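Local coordinates for protein 3-dehydroquinate dehydratase (Thermus thermophilus, PDB 2UYG) that probably catalyses the trans-dehydration of 3-dehydroquinate to 3-dehydroshikimate, a step of chorismate biosynthesis, as a homododecamer of type II dehydroquinase subunits, at residues L72-L77 against E97-N102; L77-Y82 against E107-H112. All coordinates share one frame; numbering follows the deposited sequence.

Contact 1: residues L72-L77 against E97-N102; sequences LNPGAL and EVHLTN
The carbonyl oxygen of L72 is gripped twice by the neighbouring strand: V98 N donates a hydrogen bond of 2.9 Å to L72 O, and the CA-H of E97 adds a weaker contact, with E97 CA 3.1 Å from L72 O. L72 and E97 form a parallel bridge between strands 69-73 and 95-99, their side chains on the same face of the sheet. One residue on, N73 lays its side chain against the other strand's backbone: N73 CG, anti to the backbone N (chi1 -180°), lies 3.2 Å from V98 O. Both ends of the amide are held, N73 OD1 accepting from G75 N at 2.9 Å in an Asx turn and ND2 hydrogen-bonded to the hydroxyl of Y131. Asparagine, short and both donor and acceptor, suits this double duty. G75, at positive phi, takes a backbone shape that glycine adopts readily. The N73 amide meets the H99 imidazole obliquely, the planes 71° apart, with P74 CD also near that ring, 4.3 Å from H99 CE1. The ring's rotation is fixed by H99 NE2, which donates to E97 OE1 at 2.6 Å; the oxygen lies in the ring plane and uses its anti lone pair. E97 is in turn positioned by S113 at OE1 and T115 at OE2, making it a second-shell partner of H99. V98 and L100 turn apolar side chains to helix 129-140. Neighbouring parallel strands carrying such side chains at their C-terminal ends are the classic active-site setting of a beta-alpha-beta sheet, here probably presenting the proton donor H99 beside N73, which probably binds substrate.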
loop_
_atom_site.group_PDB
_atom_site.type_symbol
_atom_site.label_atom_id
_atom_site.label_comp_id
_atom_site.label_asym_id
_atom_site.label_seq_id
_atom_site.Cartn_x
_atom_site.Cartn_y
_atom_site.Cartn_z
ATOM N N LEU A 72 -31.096 -9.377 0.171
ATOM C CA LEU A 72 -30.111 -9.705 -0.800
ATOM C C LEU A 72 -28.852 -10.257 -0.210
ATOM O O LEU A 72 -28.195 -9.590 0.561
ATOM C CB LEU A 72 -29.758 -8.402 -1.570
ATOM C CG LEU A 72 -28.649 -8.505 -2.588
ATOM C CD1 LEU A 72 -29.150 -9.435 -3.641
ATOM C CD2 LEU A 72 -28.355 -7.093 -3.269
ATOM N N ASN A 73 -28.498 -11.474 -0.621
ATOM C CA ASN A 73 -27.302 -12.164 -0.232
ATOM C C ASN A 73 -26.593 -12.426 -1.561
ATOM O O ASN A 73 -26.925 -13.442 -2.267
ATOM C CB ASN A 73 -27.578 -13.502 0.478
ATOM C CG ASN A 73 -26.271 -14.215 0.881
ATOM O OD1 ASN A 73 -25.216 -13.827 0.428
ATOM N ND2 ASN A 73 -26.344 -15.178 1.790
ATOM N N PRO A 74 -25.667 -11.581 -1.951
ATOM C CA PRO A 74 -25.026 -11.821 -3.252
ATOM C C PRO A 74 -24.037 -13.002 -3.271
ATOM O O PRO A 74 -23.460 -13.271 -4.319
ATOM C CB PRO A 74 -24.358 -10.498 -3.543
ATOM C CG PRO A 74 -24.964 -9.445 -2.427
ATOM C CD PRO A 74 -25.281 -10.306 -1.331
ATOM N N GLY A 75 -23.773 -13.675 -2.129
ATOM C CA GLY A 75 -22.765 -14.754 -2.190
ATOM C C GLY A 75 -21.389 -14.081 -2.456
ATOM O O GLY A 75 -21.246 -12.899 -2.146
ATOM N N ALA A 76 -20.439 -14.733 -3.125
ATOM C CA ALA A 76 -19.130 -14.110 -3.348
ATOM C C ALA A 76 -19.114 -12.751 -4.182
ATOM O O ALA A 76 -18.083 -12.003 -4.136
ATOM C CB ALA A 76 -18.237 -15.044 -3.964
ATOM N N LEU A 77 -20.196 -12.490 -4.919
ATOM C CA LEU A 77 -20.323 -11.279 -5.713
ATOM C C LEU A 77 -20.256 -10.068 -4.823
ATOM O O LEU A 77 -19.960 -8.999 -5.285
ATOM C CB LEU A 77 -21.648 -11.234 -6.478
ATOM C CG LEU A 77 -21.807 -12.303 -7.597
ATOM C CD1 LEU A 77 -23.198 -12.294 -8.194
ATOM C CD2 LEU A 77 -20.755 -12.212 -8.644
ATOM N N GLU A 97 -28.918 -6.288 2.975
ATOM C CA GLU A 97 -27.877 -7.230 2.579
ATOM C C GLU A 97 -27.767 -8.201 3.734
ATOM O O GLU A 97 -27.641 -7.800 4.837
ATOM C CB GLU A 97 -26.539 -6.510 2.345
ATOM C CG GLU A 97 -25.451 -7.444 1.947
ATOM C CD GLU A 97 -24.135 -6.770 1.527
ATOM O OE1 GLU A 97 -23.022 -7.215 1.983
ATOM O OE2 GLU A 97 -24.200 -5.814 0.770
ATOM N N VAL A 98 -27.790 -9.463 3.459
ATOM C CA VAL A 98 -27.742 -10.531 4.454
ATOM C C VAL A 98 -26.642 -11.510 4.124
ATOM O O VAL A 98 -26.368 -11.799 2.939
ATOM C CB VAL A 98 -29.215 -11.112 4.400
ATOM C CG1 VAL A 98 -29.332 -12.460 4.730
ATOM C CG2 VAL A 98 -30.107 -10.227 5.296
ATOM N N HIS A 99 -25.971 -12.062 5.150
ATOM C CA HIS A 99 -25.018 -13.197 4.924
ATOM C C HIS A 99 -25.162 -14.156 6.082
ATOM O O HIS A 99 -25.311 -13.694 7.200
ATOM C CB HIS A 99 -23.556 -12.757 4.892
ATOM C CG HIS A 99 -23.306 -11.609 3.998
ATOM N ND1 HIS A 99 -22.957 -11.764 2.668
ATOM C CD2 HIS A 99 -23.440 -10.277 4.203
ATOM C CE1 HIS A 99 -22.822 -10.570 2.127
ATOM N NE2 HIS A 99 -23.117 -9.647 3.029
ATOM N N LEU A 100 -25.073 -15.442 5.807
ATOM C CA LEU A 100 -25.151 -16.479 6.783
ATOM C C LEU A 100 -24.012 -16.413 7.778
ATOM O O LEU A 100 -24.236 -16.606 8.960
ATOM C CB LEU A 100 -25.030 -17.833 6.102
ATOM C CG LEU A 100 -26.197 -18.094 5.125
ATOM C CD1 LEU A 100 -25.650 -18.988 4.039
ATOM C CD2 LEU A 100 -27.358 -18.692 5.854
ATOM N N THR A 101 -22.810 -16.181 7.249
ATOM C CA THR A 101 -21.579 -16.238 8.016
ATOM C C THR A 101 -21.118 -14.871 8.313
ATOM O O THR A 101 -21.560 -13.909 7.700
ATOM C CB THR A 101 -20.383 -16.930 7.240
ATOM O OG1 THR A 101 -20.064 -16.222 6.021
ATOM C CG2 THR A 101 -20.702 -18.321 6.842
ATOM N N ASN A 102 -20.194 -14.791 9.264
ATOM C CA ASN A 102 -19.612 -13.542 9.694
ATOM C C ASN A 102 -18.439 -13.277 8.770
ATOM O O ASN A 102 -17.374 -13.944 8.874
ATOM C CB ASN A 102 -19.093 -13.664 11.137
ATOM C CG ASN A 102 -18.499 -12.357 11.653
ATOM O OD1 ASN A 102 -18.193 -11.442 10.875
ATOM N ND2 ASN A 102 -18.351 -12.258 12.959
#

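Contact 2: residues L77-Y82 against E107-H112; sequences LTHYSY and EEFRRH
The imidazole of H79 lies with one face against the backbone and side chain of R110 and with ND1, at its edge, toward H112 O. There H79 ND1 donates to H112 O over 2.9 Å at 161°, with the acceptor nearly in the ring plane. Over the face, R110 CA lies 3.6 Å from the ring centroid in a CH-pi contact. With CG anti to its own carbonyl carbon (chi1 -82°), R110 brings this methylene CG to H79 NE2, 3.4 Å away. F109 turns an edge to the imidazole face, T-shaped, with planes 87° apart. The R110 guanidinium is set almost perpendicular to the imidazole and has F109 CZ over one of its faces. R110 NE makes a salt bridge of 3.0 Å with E107 OE1, and NH2 makes another with D86 of a third subunit. Histidine suits its place because one flat ring offers an N-H to the loop, a face for packing and a second nitrogen, which here makes a weak hydrogen bond to a bound glycerol. An alanine in place of H79 would probably leave H112 O without its donor and open a gap beside R110 CA and CG and the F109 edge. H79 and R110 probably both bind substrate in the active site of this type II dehydroquinase, and D86 brings the third subunit to the site's edge.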
loop_
_atom_site.group_PDB
_atom_site.type_symbol
_atom_site.label_atom_id
_atom_site.label_comp_id
_atom_site.label_asym_id
_atom_site.label_seq_id
_atom_site.Cartn_x
_atom_site.Cartn_y
_atom_site.Cartn_z
ATOM N N LEU A 77 -20.196 -12.490 -4.919
ATOM C CA LEU A 77 -20.323 -11.279 -5.713
ATOM C C LEU A 77 -20.256 -10.068 -4.823
ATOM O O LEU A 77 -19.960 -8.999 -5.285
ATOM C CB LEU A 77 -21.648 -11.234 -6.478
ATOM C CG LEU A 77 -21.807 -12.303 -7.597
ATOM C CD1 LEU A 77 -23.198 -12.294 -8.194
ATOM C CD2 LEU A 77 -20.755 -12.212 -8.644
ATOM N N THR A 78 -20.636 -10.213 -3.557
ATOM C CA THR A 78 -20.565 -9.109 -2.641
ATOM C C THR A 78 -19.201 -8.437 -2.648
ATOM O O THR A 78 -19.058 -7.191 -2.464
ATOM C CB THR A 78 -21.025 -9.501 -1.128
ATOM O OG1 THR A 78 -19.897 -9.543 -0.263
ATOM C CG2 THR A 78 -21.707 -10.704 -0.959
ATOM N N HIS A 79 -18.172 -9.184 -2.937
ATOM C CA HIS A 79 -16.840 -8.606 -2.830
ATOM C C HIS A 79 -16.265 -8.102 -4.159
ATOM O O HIS A 79 -15.117 -7.623 -4.168
ATOM C CB HIS A 79 -15.859 -9.596 -2.206
ATOM C CG HIS A 79 -16.461 -10.456 -1.143
ATOM N ND1 HIS A 79 -16.840 -9.979 0.100
ATOM C CD2 HIS A 79 -16.868 -11.759 -1.184
ATOM C CE1 HIS A 79 -17.430 -10.964 0.777
ATOM N NE2 HIS A 79 -17.378 -12.070 0.043
ATOM N N TYR A 80 -17.007 -8.160 -5.262
ATOM C CA TYR A 80 -16.446 -7.567 -6.508
ATOM C C TYR A 80 -17.439 -7.021 -7.571
ATOM O O TYR A 80 -17.016 -6.264 -8.486
ATOM C CB TYR A 80 -15.415 -8.478 -7.117
ATOM C CG TYR A 80 -15.975 -9.778 -7.580
ATOM C CD1 TYR A 80 -16.217 -10.001 -8.919
ATOM C CD2 TYR A 80 -16.337 -10.804 -6.647
ATOM C CE1 TYR A 80 -16.731 -11.276 -9.376
ATOM C CE2 TYR A 80 -16.854 -12.035 -7.073
ATOM C CZ TYR A 80 -17.034 -12.285 -8.434
ATOM O OH TYR A 80 -17.512 -13.497 -8.852
ATOM N N SER A 81 -18.738 -7.306 -7.417
ATOM C CA SER A 81 -19.744 -6.866 -8.368
ATOM C C SER A 81 -20.220 -5.444 -8.212
ATOM O O SER A 81 -21.302 -5.231 -7.703
ATOM C CB SER A 81 -20.985 -7.753 -8.256
ATOM O OG SER A 81 -21.838 -7.588 -9.388
ATOM N N TYR A 82 -19.464 -4.491 -8.759
ATOM C CA TYR A 82 -19.909 -3.165 -8.859
ATOM C C TYR A 82 -21.081 -3.080 -9.806
ATOM O O TYR A 82 -21.859 -2.136 -9.722
ATOM C CB TYR A 82 -18.726 -2.225 -9.278
ATOM C CG TYR A 82 -17.557 -2.096 -8.262
ATOM C CD1 TYR A 82 -16.294 -2.613 -8.552
ATOM C CD2 TYR A 82 -17.707 -1.392 -7.055
ATOM C CE1 TYR A 82 -15.200 -2.415 -7.693
ATOM C CE2 TYR A 82 -16.641 -1.268 -6.130
ATOM C CZ TYR A 82 -15.403 -1.769 -6.483
ATOM O OH TYR A 82 -14.331 -1.684 -5.638
ATOM N N GLU A 107 -11.522 -15.164 5.289
ATOM C CA GLU A 107 -10.447 -14.559 4.514
ATOM C C GLU A 107 -10.553 -13.025 4.437
ATOM O O GLU A 107 -11.650 -12.438 4.438
ATOM C CB GLU A 107 -10.382 -15.148 3.073
ATOM C CG GLU A 107 -10.293 -16.668 3.001
ATOM C CD GLU A 107 -11.642 -17.331 2.845
ATOM O OE1 GLU A 107 -12.600 -16.896 3.480
ATOM O OE2 GLU A 107 -11.791 -18.288 2.077
ATOM N N GLU A 108 -9.415 -12.365 4.310
ATOM C CA GLU A 108 -9.405 -10.944 4.231
ATOM C C GLU A 108 -10.333 -10.435 3.170
ATOM O O GLU A 108 -10.923 -9.387 3.374
ATOM C CB GLU A 108 -8.008 -10.345 3.938
ATOM C CG GLU A 108 -8.014 -8.796 3.888
ATOM C CD GLU A 108 -6.641 -8.152 3.757
ATOM O OE1 GLU A 108 -5.669 -8.812 3.266
ATOM O OE2 GLU A 108 -6.527 -6.960 4.098
ATOM N N PHE A 109 -10.364 -11.061 1.994
ATOM C CA PHE A 109 -11.134 -10.458 0.886
ATOM C C PHE A 109 -12.674 -10.436 1.149
ATOM O O PHE A 109 -13.321 -9.635 0.622
ATOM C CB PHE A 109 -10.844 -11.147 -0.455
ATOM C CG PHE A 109 -11.433 -12.512 -0.565
ATOM C CD1 PHE A 109 -12.735 -12.691 -0.991
ATOM C CD2 PHE A 109 -10.676 -13.632 -0.283
ATOM C CE1 PHE A 109 -13.267 -13.964 -1.121
ATOM C CE2 PHE A 109 -11.194 -14.862 -0.396
ATOM C CZ PHE A 109 -12.488 -15.031 -0.839
ATOM N N ARG A 110 -13.208 -11.378 1.924
ATOM C CA ARG A 110 -14.585 -11.345 2.382
ATOM C C ARG A 110 -14.962 -10.171 3.223
ATOM O O ARG A 110 -16.164 -9.854 3.352
ATOM C CB ARG A 110 -14.915 -12.583 3.136
ATOM C CG ARG A 110 -15.247 -13.656 2.168
ATOM C CD ARG A 110 -15.649 -14.927 2.793
ATOM N NE ARG A 110 -15.050 -16.025 2.059
ATOM C CZ ARG A 110 -15.563 -16.613 0.975
ATOM N NH1 ARG A 110 -14.891 -17.621 0.412
ATOM N NH2 ARG A 110 -16.678 -16.179 0.437
ATOM N N ARG A 111 -13.955 -9.477 3.779
ATOM C CA ARG A 111 -14.234 -8.359 4.655
ATOM C C ARG A 111 -14.700 -7.143 3.888
ATOM O O ARG A 111 -15.281 -6.208 4.484
ATOM C CB ARG A 111 -13.066 -8.048 5.618
ATOM C CG ARG A 111 -12.621 -9.304 6.360
ATOM C CD ARG A 111 -11.666 -9.161 7.539
ATOM N NE ARG A 111 -12.275 -8.310 8.559
ATOM C CZ ARG A 111 -11.629 -7.801 9.598
ATOM N NH1 ARG A 111 -10.332 -8.074 9.790
ATOM N NH2 ARG A 111 -12.291 -7.029 10.467
ATOM N N HIS A 112 -14.592 -7.114 2.570
ATOM C CA HIS A 112 -15.002 -5.874 1.923
ATOM C C HIS A 112 -16.330 -6.105 1.141
ATOM O O HIS A 112 -16.463 -7.086 0.454
ATOM C CB HIS A 112 -13.696 -5.279 1.259
ATOM C CG HIS A 112 -13.635 -5.255 -0.240
ATOM N ND1 HIS A 112 -14.003 -6.322 -1.056
ATOM C CD2 HIS A 112 -13.118 -4.300 -1.079
ATOM C CE1 HIS A 112 -13.771 -6.001 -2.324
ATOM N NE2 HIS A 112 -13.226 -4.789 -2.367
#

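How the contacts relate
Along the chain the segments alternate: 72-77 runs directly into 77-82 through the shared L77, helix 82-89 follows, and then come 97-102 and 107-112. Contact 1 lies near the chain's centre, on the adjacent inner strands 69-73 and 95-99 of the parallel sheet; contact 2 lies farther out, between the loops that follow these same strands. Their centres are about 10 Å apart, and they touch where T78 CG2 packs 3.3 Å from H99 CE1. Together they probably shape one active site: contact 1 probably contributes the proton donor and the substrate-binding N73, L100 and T101, and contact 2 the substrate-binding H79 and R110. Both also touch a third subunit, which ties this region to the dodecamer.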